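Local coordinates for protein alkylhydroperoxidase AhpD core (Rhodospirillum rubrum, PDB 2OUW) that probably acts as an oxidoreductase of the carboxymuconolactone decarboxylase family, reducing alkyl hydroperoxides through a redox-active CXXC cysteine pair, as in AhpD, at residues K98-P102 / A103-E107; C84-C87 / A88-T92; P128-E131 / A132-V135; A115-T118 / N119-T123; L76-S79 / T80-C84. All coordinates share one frame; numbering follows the deposited sequence.

Interaction 1: K98-P102 / A103-E107; sequences KGMTP and AQHAE
With chi1 at 64°, Thr101 OG1 sits between its backbone N and carbonyl carbon, while Gln104 swings CG beside its backbone N (chi1 -72°) and stretches out beyond it, so that each side chain meets the other's backbone N. The result is a capping box at the start of helix 102-125. Gln104 N donates to Thr101 OG1 at 3.0 Å, and Thr101 N returns a nearly straight bond to Gln104 OE1 at 2.9 Å, landing on a lone pair in the carbonyl plane. A water bound to Gly99 O also donates to Gln104 OE1, 2.7 Å away. With an alanine here in place of Gln104, the Thr101 N-H would probably lose its acceptor and the water one of its two. Just before the cap, the selenomethionine Met100 lays CE over one face of the His105 ring, 3.8 Å from its centroid, a CH-pi contact displaced toward the rim. Gly99, with positive phi, is the C-prime residue of the Schellman motif ending helix 85-97, so one helix stops and the next is capped within a few residues. Met100 packs on Ala95 and Leu69, and His105 on Thr92 and Arg96, seating the turn against helices 68-81 and 85-97.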
loop_
_atom_site.group_PDB
_atom_site.type_symbol
_atom_site.label_atom_id
_atom_site.label_comp_id
_atom_site.label_asym_id
_atom_site.label_seq_id
_atom_site.Cartn_x
_atom_site.Cartn_y
_atom_site.Cartn_z
ATOM N N LYS B 98 -3.338 6.758 26.685
ATOM C CA LYS B 98 -4.596 7.487 26.755
ATOM C C LYS B 98 -5.797 6.656 27.259
ATOM O O LYS B 98 -6.950 7.069 27.107
ATOM C CB LYS B 98 -4.839 8.242 25.429
ATOM C CG LYS B 98 -3.820 9.430 25.247
ATOM C CD LYS B 98 -3.693 9.926 23.787
ATOM C CE LYS B 98 -2.293 10.560 23.441
ATOM N NZ LYS B 98 -2.165 11.087 21.993
ATOM N N GLY B 99 -5.539 5.510 27.889
ATOM C CA GLY B 99 -6.588 4.706 28.529
ATOM C C GLY B 99 -7.131 3.485 27.792
ATOM O O GLY B 99 -8.058 2.830 28.276
HETATM N N MSE B 100 -6.569 3.151 26.628
HETATM C CA MSE B 100 -7.043 1.976 25.885
HETATM C C MSE B 100 -6.937 0.724 26.745
HETATM O O MSE B 100 -5.873 0.412 27.284
HETATM C CB MSE B 100 -6.259 1.784 24.588
HETATM C CG MSE B 100 -6.884 0.725 23.686
HETATM SE SE MSE B 100 -6.029 0.577 22.011
HETATM C CE MSE B 100 -4.337 -0.020 22.819
ATOM N N THR B 101 -8.080 0.069 26.919
ATOM C CA THR B 101 -8.205 -1.194 27.621
ATOM C C THR B 101 -7.878 -2.360 26.672
ATOM O O THR B 101 -7.896 -2.197 25.441
ATOM C CB THR B 101 -9.637 -1.388 28.164
ATOM O OG1 THR B 101 -10.571 -1.476 27.079
ATOM C CG2 THR B 101 -10.035 -0.247 29.111
ATOM N N PRO B 102 -7.545 -3.535 27.240
ATOM C CA PRO B 102 -7.454 -4.776 26.458
ATOM C C PRO B 102 -8.654 -5.032 25.561
ATOM O O PRO B 102 -8.488 -5.362 24.380
ATOM C CB PRO B 102 -7.356 -5.855 27.531
ATOM C CG PRO B 102 -6.647 -5.183 28.635
ATOM C CD PRO B 102 -7.153 -3.755 28.640
ATOM N N ALA B 103 -9.854 -4.907 26.126
ATOM C CA ALA B 103 -11.088 -5.056 25.356
ATOM C C ALA B 103 -11.147 -4.092 24.149
ATOM O O ALA B 103 -11.513 -4.485 23.035
ATOM C CB ALA B 103 -12.253 -4.823 26.253
ATOM N N GLN B 104 -10.794 -2.828 24.383
ATOM C CA GLN B 104 -10.820 -1.824 23.328
ATOM C C GLN B 104 -9.771 -2.134 22.261
ATOM O O GLN B 104 -10.054 -2.052 21.079
ATOM C CB GLN B 104 -10.596 -0.419 23.896
ATOM C CG GLN B 104 -11.790 0.124 24.684
ATOM C CD GLN B 104 -11.462 1.415 25.397
ATOM O OE1 GLN B 104 -10.367 1.595 25.923
ATOM N NE2 GLN B 104 -12.421 2.326 25.424
ATOM N N HIS B 105 -8.577 -2.514 22.701
ATOM C CA HIS B 105 -7.495 -2.900 21.793
ATOM C C HIS B 105 -7.899 -4.050 20.883
ATOM O O HIS B 105 -7.634 -4.030 19.679
ATOM C CB HIS B 105 -6.247 -3.286 22.619
ATOM C CG HIS B 105 -4.991 -3.367 21.805
ATOM N ND1 HIS B 105 -3.823 -3.894 22.298
ATOM C CD2 HIS B 105 -4.722 -2.981 20.534
ATOM C CE1 HIS B 105 -2.882 -3.816 21.374
ATOM N NE2 HIS B 105 -3.399 -3.266 20.291
ATOM N N ALA B 106 -8.560 -5.044 21.461
ATOM C CA ALA B 106 -8.959 -6.234 20.735
ATOM C C ALA B 106 -9.959 -5.853 19.647
ATOM O O ALA B 106 -9.881 -6.335 18.511
ATOM C CB ALA B 106 -9.542 -7.236 21.672
ATOM N N GLU B 107 -10.883 -4.959 19.991
ATOM C CA GLU B 107 -11.876 -4.464 19.035
ATOM C C GLU B 107 -11.234 -3.637 17.915
ATOM O O GLU B 107 -11.580 -3.807 16.754
ATOM C CB GLU B 107 -12.986 -3.687 19.777
ATOM C CG GLU B 107 -14.013 -2.988 18.890
ATOM C CD GLU B 107 -14.947 -3.936 18.154
ATOM O OE1 GLU B 107 -14.925 -5.159 18.410
ATOM O OE2 GLU B 107 -15.719 -3.453 17.294
HETATM O O HOH W 1 -10.746 3.440 27.891
#

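Interaction 2: C84-C87 / A88-T92; sequences CSYC and AHSHT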
loop_
_atom_site.group_PDB
_atom_site.type_symbol
_atom_site.label_atom_id
_atom_site.label_comp_id
_atom_site.label_asym_id
_atom_site.label_seq_id
_atom_site.Cartn_x
_atom_site.Cartn_y
_atom_site.Cartn_z
ATOM N N CYS B 84 3.551 0.691 8.670
ATOM C CA CYS B 84 4.677 1.323 9.358
ATOM C C CYS B 84 4.862 0.632 10.701
ATOM O O CYS B 84 4.074 0.842 11.633
ATOM C CB CYS B 84 4.401 2.821 9.585
ATOM S SG CYS B 84 5.716 3.599 10.540
ATOM N N SER B 85 5.921 -0.163 10.826
ATOM C CA SER B 85 6.163 -0.950 12.040
ATOM C C SER B 85 6.418 -0.103 13.276
ATOM O O SER B 85 5.867 -0.377 14.357
ATOM C CB SER B 85 7.365 -1.869 11.872
ATOM O OG SER B 85 7.916 -2.175 13.142
ATOM N N TYR B 86 7.272 0.909 13.128
ATOM C CA TYR B 86 7.547 1.819 14.230
ATOM C C TYR B 86 6.247 2.490 14.682
ATOM O O TYR B 86 5.979 2.612 15.863
ATOM C CB TYR B 86 8.594 2.875 13.805
ATOM C CG TYR B 86 8.875 3.882 14.874
ATOM C CD1 TYR B 86 8.072 5.020 15.029
ATOM C CD2 TYR B 86 9.900 3.677 15.775
ATOM C CE1 TYR B 86 8.320 5.924 16.034
ATOM C CE2 TYR B 86 10.150 4.579 16.787
ATOM C CZ TYR B 86 9.372 5.696 16.915
ATOM O OH TYR B 86 9.614 6.580 17.934
ATOM N N CYS B 87 5.429 2.909 13.728
ATOM C CA CYS B 87 4.198 3.621 14.039
ATOM C C CYS B 87 3.176 2.741 14.744
ATOM O O CYS B 87 2.387 3.226 15.565
ATOM C CB CYS B 87 3.605 4.199 12.756
ATOM S SG CYS B 87 4.820 5.070 11.722
ATOM N N ALA B 88 3.176 1.448 14.429
ATOM C CA ALA B 88 2.321 0.496 15.145
ATOM C C ALA B 88 2.697 0.446 16.635
ATOM O O ALA B 88 1.837 0.464 17.502
ATOM C CB ALA B 88 2.429 -0.887 14.522
ATOM N N HIS B 89 3.994 0.368 16.915
ATOM C CA HIS B 89 4.478 0.439 18.279
ATOM C C HIS B 89 4.168 1.751 19.008
ATOM O O HIS B 89 3.547 1.747 20.083
ATOM C CB HIS B 89 5.978 0.239 18.331
ATOM C CG HIS B 89 6.405 -1.175 18.181
ATOM N ND1 HIS B 89 6.388 -2.065 19.228
ATOM C CD2 HIS B 89 6.883 -1.856 17.109
ATOM C CE1 HIS B 89 6.835 -3.234 18.812
ATOM N NE2 HIS B 89 7.148 -3.131 17.534
ATOM N N SER B 90 4.600 2.867 18.439
ATOM C CA SER B 90 4.425 4.146 19.118
ATOM C C SER B 90 2.971 4.480 19.358
ATOM O O SER B 90 2.622 4.959 20.439
ATOM C CB SER B 90 5.125 5.299 18.395
ATOM O OG SER B 90 4.497 5.611 17.156
ATOM N N HIS B 91 2.101 4.254 18.379
ATOM C CA HIS B 91 0.692 4.599 18.594
ATOM C C HIS B 91 -0.107 3.590 19.395
ATOM O O HIS B 91 -1.178 3.924 19.928
ATOM C CB HIS B 91 0.026 4.957 17.285
ATOM C CG HIS B 91 0.619 6.179 16.682
ATOM N ND1 HIS B 91 0.257 7.438 17.097
ATOM C CD2 HIS B 91 1.625 6.345 15.794
ATOM C CE1 HIS B 91 0.992 8.332 16.459
ATOM N NE2 HIS B 91 1.809 7.699 15.640
ATOM N N THR B 92 0.421 2.376 19.534
ATOM C CA THR B 92 -0.194 1.426 20.472
ATOM C C THR B 92 0.183 1.877 21.909
ATOM O O THR B 92 -0.640 1.840 22.831
ATOM C CB THR B 92 0.220 -0.043 20.163
ATOM O OG1 THR B 92 -0.196 -0.397 18.821
ATOM C CG2 THR B 92 -0.405 -0.963 21.129
#
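Ala88 opens the second turn by donating its N-H to Cys84 O at 3.0 Å, a bond that ties the helix to its N-cap residue; its methyl rests on Ser85 O. His89 follows with a longer backbone bond to Ser85 O, and its ring, turned back beside the backbone N (chi1 -77°), brings CD2 to 3.3 Å from Ser85 O, the oxygen lying at the ring edge. Ser90 N then meets Tyr86 O at 2.9 Å almost in line, while Ser90 CB comes 4.0 Å from Tyr86 CE1; Ser90 OG is hydrogen-bonded to a bound, unidentified ligand, and Tyr86 OH to Asp130 of the second subunit. His91 repeats the edge-on arrangement, with CD2 3.2 Å from Cys87 O in the ring plane, and its two nitrogens bond Glu72 and the same ligand. Thr92 closes the turn, OG1 donating to Ala88 O at 2.6 Å. In the first turn, Cys84 SG and Cys87 SG are joined at 2.1 Å, forming the CXXC disulfide characteristic of AhpD-like proteins, where this pair is probably the redox centre. Helix 85-97 lies along helix 68-81, with Cys87 and His91 on Ser79 and Thr92 on Leu76.

Interaction 3: P128-E131 / A132-V135; sequences PVDE and AFLV
Phe133, Asp130 and Glu131 carry most of this compact turn beyond helix 102-125. Phe133 and Asp130 run side by side in the same direction, and Asp130 CB lies over one face of the ring, 4.2 Å from its centroid, in a CH-pi contact. Asp130 OD1 approaches Phe133 CE2 to 3.2 Å, with the carboxylate turned 68° from the ring plane. Phe133 has CG beside its backbone N (chi1 -61°), a torsion that sends the ring back along Asp130. In the backbone, Phe133 N donates to Asp130 O at 2.9 Å, well above the carbonyl plane and bent. Glu131 contributes mainly through its backbone: its O accepts from Leu134 N at 2.8 Å, again from above the plane. Val129 completes the apolar side, its CG1 standing 3.9 Å from Phe133 CB and equally far from Leu134 CD2. Val129 also packs on His89 of the second subunit, and Phe133 on Ala93 of the same subunit. The two i to i+3 backbone bonds thus hold a short turn in shape, while the aromatic neighbour covers the Asp130 methylene and leaves both carboxylate oxygens to bond the second subunit, OD1 with Tyr86 OH and OD2 with Asn37 N.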
loop_
_atom_site.group_PDB
_atom_site.type_symbol
_atom_site.label_atom_id
_atom_site.label_comp_id
_atom_site.label_asym_id
_atom_site.label_seq_id
_atom_site.Cartn_x
_atom_site.Cartn_y
_atom_site.Cartn_z
ATOM N N PRO B 128 -18.826 -1.274 -8.133
ATOM C CA PRO B 128 -19.111 0.123 -8.396
ATOM C C PRO B 128 -19.922 0.805 -7.288
ATOM O O PRO B 128 -20.770 0.162 -6.654
ATOM C CB PRO B 128 -19.954 0.069 -9.670
ATOM C CG PRO B 128 -20.649 -1.212 -9.566
ATOM C CD PRO B 128 -19.721 -2.157 -8.905
ATOM N N VAL B 129 -19.677 2.106 -7.114
ATOM C CA VAL B 129 -20.291 2.905 -6.070
ATOM C C VAL B 129 -21.797 2.967 -6.291
ATOM O O VAL B 129 -22.263 3.351 -7.364
ATOM C CB VAL B 129 -19.713 4.337 -6.049
ATOM C CG1 VAL B 129 -20.366 5.191 -4.950
ATOM C CG2 VAL B 129 -18.196 4.294 -5.840
ATOM N N ASP B 130 -22.544 2.573 -5.262
ATOM C CA ASP B 130 -23.995 2.629 -5.284
ATOM C C ASP B 130 -24.461 4.048 -5.547
ATOM O O ASP B 130 -23.936 5.003 -4.984
ATOM C CB ASP B 130 -24.584 2.183 -3.947
ATOM C CG ASP B 130 -24.164 0.786 -3.557
ATOM O OD1 ASP B 130 -22.984 0.597 -3.190
ATOM O OD2 ASP B 130 -25.016 -0.116 -3.599
ATOM N N GLU B 131 -25.490 4.188 -6.372
ATOM C CA GLU B 131 -25.961 5.519 -6.725
ATOM C C GLU B 131 -26.504 6.225 -5.471
ATOM O O GLU B 131 -26.430 7.448 -5.376
ATOM C CB GLU B 131 -26.970 5.489 -7.890
ATOM C CG GLU B 131 -27.770 4.199 -8.036
ATOM C CD GLU B 131 -27.006 3.058 -8.715
ATOM O OE1 GLU B 131 -27.042 2.995 -9.959
ATOM O OE2 GLU B 131 -26.409 2.198 -8.000
ATOM N N ALA B 132 -26.994 5.444 -4.508
ATOM C CA ALA B 132 -27.494 5.975 -3.242
ATOM C C ALA B 132 -26.400 6.684 -2.473
ATOM O O ALA B 132 -26.686 7.631 -1.748
ATOM C CB ALA B 132 -28.103 4.865 -2.393
ATOM N N PHE B 133 -25.152 6.257 -2.639
ATOM C CA PHE B 133 -24.020 6.989 -2.046
ATOM C C PHE B 133 -23.731 8.341 -2.735
ATOM O O PHE B 133 -23.009 9.153 -2.174
ATOM C CB PHE B 133 -22.717 6.153 -1.994
ATOM C CG PHE B 133 -22.813 4.886 -1.171
ATOM C CD1 PHE B 133 -23.591 4.823 -0.021
ATOM C CD2 PHE B 133 -22.094 3.751 -1.547
ATOM C CE1 PHE B 133 -23.670 3.644 0.732
ATOM C CE2 PHE B 133 -22.166 2.575 -0.811
ATOM C CZ PHE B 133 -22.960 2.514 0.325
ATOM N N LEU B 134 -24.304 8.608 -3.913
ATOM C CA LEU B 134 -23.918 9.798 -4.695
ATOM C C LEU B 134 -24.936 10.925 -4.649
ATOM O O LEU B 134 -24.718 11.990 -5.240
ATOM C CB LEU B 134 -23.622 9.408 -6.153
ATOM C CG LEU B 134 -22.511 8.368 -6.370
ATOM C CD1 LEU B 134 -22.465 7.929 -7.826
ATOM C CD2 LEU B 134 -21.128 8.885 -5.920
ATOM N N VAL B 135 -26.048 10.713 -3.952
ATOM C CA VAL B 135 -27.040 11.772 -3.803
ATOM C C VAL B 135 -26.546 12.913 -2.863
ATOM O O VAL B 135 -25.961 12.654 -1.804
ATOM C CB VAL B 135 -28.400 11.190 -3.362
ATOM C CG1 VAL B 135 -29.417 12.314 -3.148
ATOM C CG2 VAL B 135 -28.891 10.186 -4.405
#

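Interaction 4: A115-T118 / N119-T123; sequences AAQT and NALVT
Gln117 lies alongside Leu121, one helical turn on, and its CG overlaps Leu121 CD1 at 4.0 Å as the two side chains point the same way. The leucine CG also rests 3.3 Å from Gln117 O, the carbonyl to which Leu121 N donates. Beyond this apolar stem the Gln117 amide turns to Gln55 residues of two other subunits, its OE1 accepting from the second and its NE2 donating to the third. Regular i to i+4 bonds run through the stretch: Ala120 N reaches Ala116 O at 3.0 Å and Val122 N reaches Thr118 O at 2.9 Å. Thr123 adds a side-chain bond, its OG1 donating to Asn119 O at 2.8 Å from the face opposite that used by Thr123 N, so two donors grip one carbonyl. Thr118, with OG1 set between its backbone N and carbonyl carbon (chi1 64°), shares a hydrogen bond with Tyr75 OH of the second subunit. Next to it Asn119 bonds Asn82 through OD1 and Ser79 through ND2, both of that subunit. A leucine in place of Asn119 would probably leave Asn82 ND2 without this acceptor and take from Ser79 OG its donor across the interface. While i to i+4 bonds pair the backbone here, the amides of Gln117 and Asn119 and the hydroxyl of Thr118 bond other chains, so this part of helix 102-125 forms polar contacts between subunits of the six-chain assembly.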
loop_
_atom_site.group_PDB
_atom_site.type_symbol
_atom_site.label_atom_id
_atom_site.label_comp_id
_atom_site.label_asym_id
_atom_site.label_seq_id
_atom_site.Cartn_x
_atom_site.Cartn_y
_atom_site.Cartn_z
ATOM N N ALA B 115 -11.745 -4.685 8.090
ATOM C CA ALA B 115 -11.669 -3.665 7.068
ATOM C C ALA B 115 -10.673 -4.031 5.990
ATOM O O ALA B 115 -10.930 -3.829 4.841
ATOM C CB ALA B 115 -11.308 -2.303 7.687
ATOM N N ALA B 116 -9.524 -4.581 6.360
ATOM C CA ALA B 116 -8.524 -4.957 5.368
ATOM C C ALA B 116 -9.126 -6.021 4.443
ATOM O O ALA B 116 -8.919 -5.974 3.195
ATOM C CB ALA B 116 -7.263 -5.475 6.069
ATOM N N GLN B 117 -9.888 -6.956 5.040
ATOM C CA GLN B 117 -10.550 -8.013 4.293
ATOM C C GLN B 117 -11.581 -7.470 3.294
ATOM O O GLN B 117 -11.550 -7.811 2.115
ATOM C CB GLN B 117 -11.263 -8.951 5.248
ATOM C CG GLN B 117 -11.966 -10.138 4.584
ATOM C CD GLN B 117 -12.214 -11.277 5.577
ATOM O OE1 GLN B 117 -13.308 -11.440 6.114
ATOM N NE2 GLN B 117 -11.196 -12.042 5.834
ATOM N N THR B 118 -12.519 -6.681 3.784
ATOM C CA THR B 118 -13.570 -6.178 2.895
ATOM C C THR B 118 -13.011 -5.227 1.855
ATOM O O THR B 118 -13.531 -5.146 0.703
ATOM C CB THR B 118 -14.772 -5.568 3.659
ATOM O OG1 THR B 118 -14.384 -4.410 4.401
ATOM C CG2 THR B 118 -15.365 -6.585 4.599
ATOM N N ASN B 119 -11.985 -4.463 2.233
ATOM C CA ASN B 119 -11.359 -3.558 1.257
ATOM C C ASN B 119 -10.774 -4.377 0.078
ATOM O O ASN B 119 -10.958 -4.037 -1.099
ATOM C CB ASN B 119 -10.245 -2.695 1.845
ATOM C CG ASN B 119 -10.704 -1.682 2.915
ATOM O OD1 ASN B 119 -9.847 -1.121 3.585
ATOM N ND2 ASN B 119 -12.000 -1.441 3.070
ATOM N N ALA B 120 -10.058 -5.446 0.419
ATOM C CA ALA B 120 -9.445 -6.352 -0.575
ATOM C C ALA B 120 -10.476 -7.033 -1.495
ATOM O O ALA B 120 -10.324 -7.054 -2.735
ATOM C CB ALA B 120 -8.579 -7.397 0.159
ATOM N N LEU B 121 -11.553 -7.537 -0.877
ATOM C CA LEU B 121 -12.675 -8.143 -1.598
ATOM C C LEU B 121 -13.350 -7.166 -2.540
ATOM O O LEU B 121 -13.560 -7.484 -3.705
ATOM C CB LEU B 121 -13.691 -8.722 -0.618
ATOM C CG LEU B 121 -13.223 -9.932 0.189
ATOM C CD1 LEU B 121 -14.183 -10.291 1.310
ATOM C CD2 LEU B 121 -12.981 -11.130 -0.740
ATOM N N VAL B 122 -13.653 -5.959 -2.055
ATOM C CA VAL B 122 -14.234 -4.922 -2.909
ATOM C C VAL B 122 -13.304 -4.614 -4.101
ATOM O O VAL B 122 -13.749 -4.460 -5.220
ATOM C CB VAL B 122 -14.515 -3.656 -2.105
ATOM C CG1 VAL B 122 -14.868 -2.488 -3.031
ATOM C CG2 VAL B 122 -15.638 -3.913 -1.113
ATOM N N THR B 123 -12.012 -4.568 -3.848
ATOM C CA THR B 123 -11.057 -4.214 -4.882
ATOM C C THR B 123 -10.970 -5.317 -5.909
ATOM O O THR B 123 -10.920 -5.049 -7.098
ATOM C CB THR B 123 -9.685 -3.912 -4.238
ATOM O OG1 THR B 123 -9.846 -2.781 -3.393
ATOM C CG2 THR B 123 -8.650 -3.608 -5.246
#

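Interaction 5: L76-S79 / T80-C84; sequences LAVS and TANSC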
loop_
_atom_site.group_PDB
_atom_site.type_symbol
_atom_site.label_atom_id
_atom_site.label_comp_id
_atom_site.label_asym_id
_atom_site.label_seq_id
_atom_site.Cartn_x
_atom_site.Cartn_y
_atom_site.Cartn_z
ATOM N N LEU B 76 -3.579 4.722 14.987
ATOM C CA LEU B 76 -3.049 3.379 15.026
ATOM C C LEU B 76 -3.548 2.540 13.877
ATOM O O LEU B 76 -2.778 1.806 13.255
ATOM C CB LEU B 76 -3.363 2.728 16.371
ATOM C CG LEU B 76 -3.120 1.227 16.513
ATOM C CD1 LEU B 76 -1.651 0.891 16.282
ATOM C CD2 LEU B 76 -3.583 0.780 17.869
ATOM N N ALA B 77 -4.843 2.633 13.566
ATOM C CA ALA B 77 -5.373 1.882 12.431
ATOM C C ALA B 77 -4.736 2.329 11.111
ATOM O O ALA B 77 -4.422 1.502 10.256
ATOM C CB ALA B 77 -6.867 2.014 12.355
ATOM N N VAL B 78 -4.557 3.647 10.945
ATOM C CA VAL B 78 -3.927 4.182 9.740
ATOM C C VAL B 78 -2.505 3.701 9.646
ATOM O O VAL B 78 -2.070 3.237 8.596
ATOM C CB VAL B 78 -4.015 5.719 9.658
ATOM C CG1 VAL B 78 -3.329 6.238 8.406
ATOM C CG2 VAL B 78 -5.468 6.114 9.598
ATOM N N SER B 79 -1.776 3.760 10.771
ATOM C CA SER B 79 -0.384 3.352 10.778
ATOM C C SER B 79 -0.249 1.906 10.316
ATOM O O SER B 79 0.710 1.544 9.628
ATOM C CB SER B 79 0.205 3.595 12.174
ATOM O OG SER B 79 0.117 4.997 12.495
ATOM N N THR B 80 -1.227 1.090 10.700
ATOM C CA THR B 80 -1.231 -0.332 10.396
ATOM C C THR B 80 -1.471 -0.559 8.941
ATOM O O THR B 80 -0.769 -1.355 8.324
ATOM C CB THR B 80 -2.315 -1.095 11.210
ATOM O OG1 THR B 80 -1.975 -1.053 12.583
ATOM C CG2 THR B 80 -2.430 -2.563 10.775
ATOM N N ALA B 81 -2.457 0.153 8.383
ATOM C CA ALA B 81 -2.823 -0.024 7.001
ATOM C C ALA B 81 -1.689 0.470 6.104
ATOM O O ALA B 81 -1.493 -0.065 5.015
ATOM C CB ALA B 81 -4.135 0.742 6.685
ATOM N N ASN B 82 -0.938 1.473 6.577
ATOM C CA ASN B 82 0.277 1.954 5.892
ATOM C C ASN B 82 1.534 1.097 6.139
ATOM O O ASN B 82 2.623 1.426 5.658
ATOM C CB ASN B 82 0.517 3.435 6.267
ATOM C CG ASN B 82 -0.559 4.350 5.695
ATOM O OD1 ASN B 82 -1.125 4.028 4.669
ATOM N ND2 ASN B 82 -0.837 5.485 6.350
ATOM N N SER B 83 1.352 -0.018 6.849
ATOM C CA SER B 83 2.417 -0.966 7.288
ATOM C C SER B 83 3.709 -0.359 7.868
ATOM O O SER B 83 4.817 -0.877 7.647
ATOM C CB SER B 83 2.738 -2.009 6.200
ATOM O OG SER B 83 3.351 -3.165 6.778
ATOM N N CYS B 84 3.551 0.691 8.670
ATOM C CA CYS B 84 4.677 1.323 9.358
ATOM C C CYS B 84 4.862 0.632 10.701
ATOM O O CYS B 84 4.074 0.842 11.633
ATOM C CB CYS B 84 4.401 2.821 9.585
ATOM S SG CYS B 84 5.716 3.599 10.540
#
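Thr80 OG1, placed beside its own backbone N (chi1 -66°), donates to Leu76 O at 3.0 Å. Thr80 N reaches the same oxygen at 3.1 Å from the opposite face of the carbonyl, so Leu76 O is gripped by two donors of one residue. Among the other backbone bonds, Ala81 N meets Ala77 O at 3.0 Å and Asn82 N meets Val78 O at 2.9 Å. The chain then leaves the helix in a Schellman motif: Ser83 takes positive phi, its N bonds Thr80 O at 2.9 Å, and Cys84 N folds back on Ser79 O at 3.1 Å in a fairly straight bond (163°). This ending of helix 68-81 delivers Cys84 to the N-cap of helix 85-97. Two side chains form hydrogen bonds to residues beyond the stretch: Ser79 OG bonds Tyr75 O and also Asn119 ND2 of the second subunit, and Asn82 ND2 bonds Asn119 OD1 of that subunit. The remaining contacts are van der Waals. Val78 and Asn82 run side by side, with the valine CG1 3.3 Å from Asn82 ND2, and Leu76 CD1 stands 4.2 Å from Thr80 OG1, the two side chains crossing at a slant.

In the fold
Interactions 5 and 2 meet at Cys84 and lie closest, with centres 8 Å apart; Cys87 CB packs on Ser79 CB at 3.5 Å and Thr92 OG1 on Leu76 CD1 at 3.2 Å. Interaction 1 lies beyond the end of helix 85-97 and still reaches interaction 2 through His105 CE1 on Thr92 CG2 at 3.8 Å. Within the chain, interactions 4 and 3 stand apart from the disulfide, their centres about 22 and 35 Å from that of interaction 2. The assembly brings them back: across subunits interaction 4 meets interaction 5, and interaction 3 meets interaction 2. Unidentified ligand lies near His91, Ser79 and Thr118, and may mark a pocket between subunits, close to the disulfide.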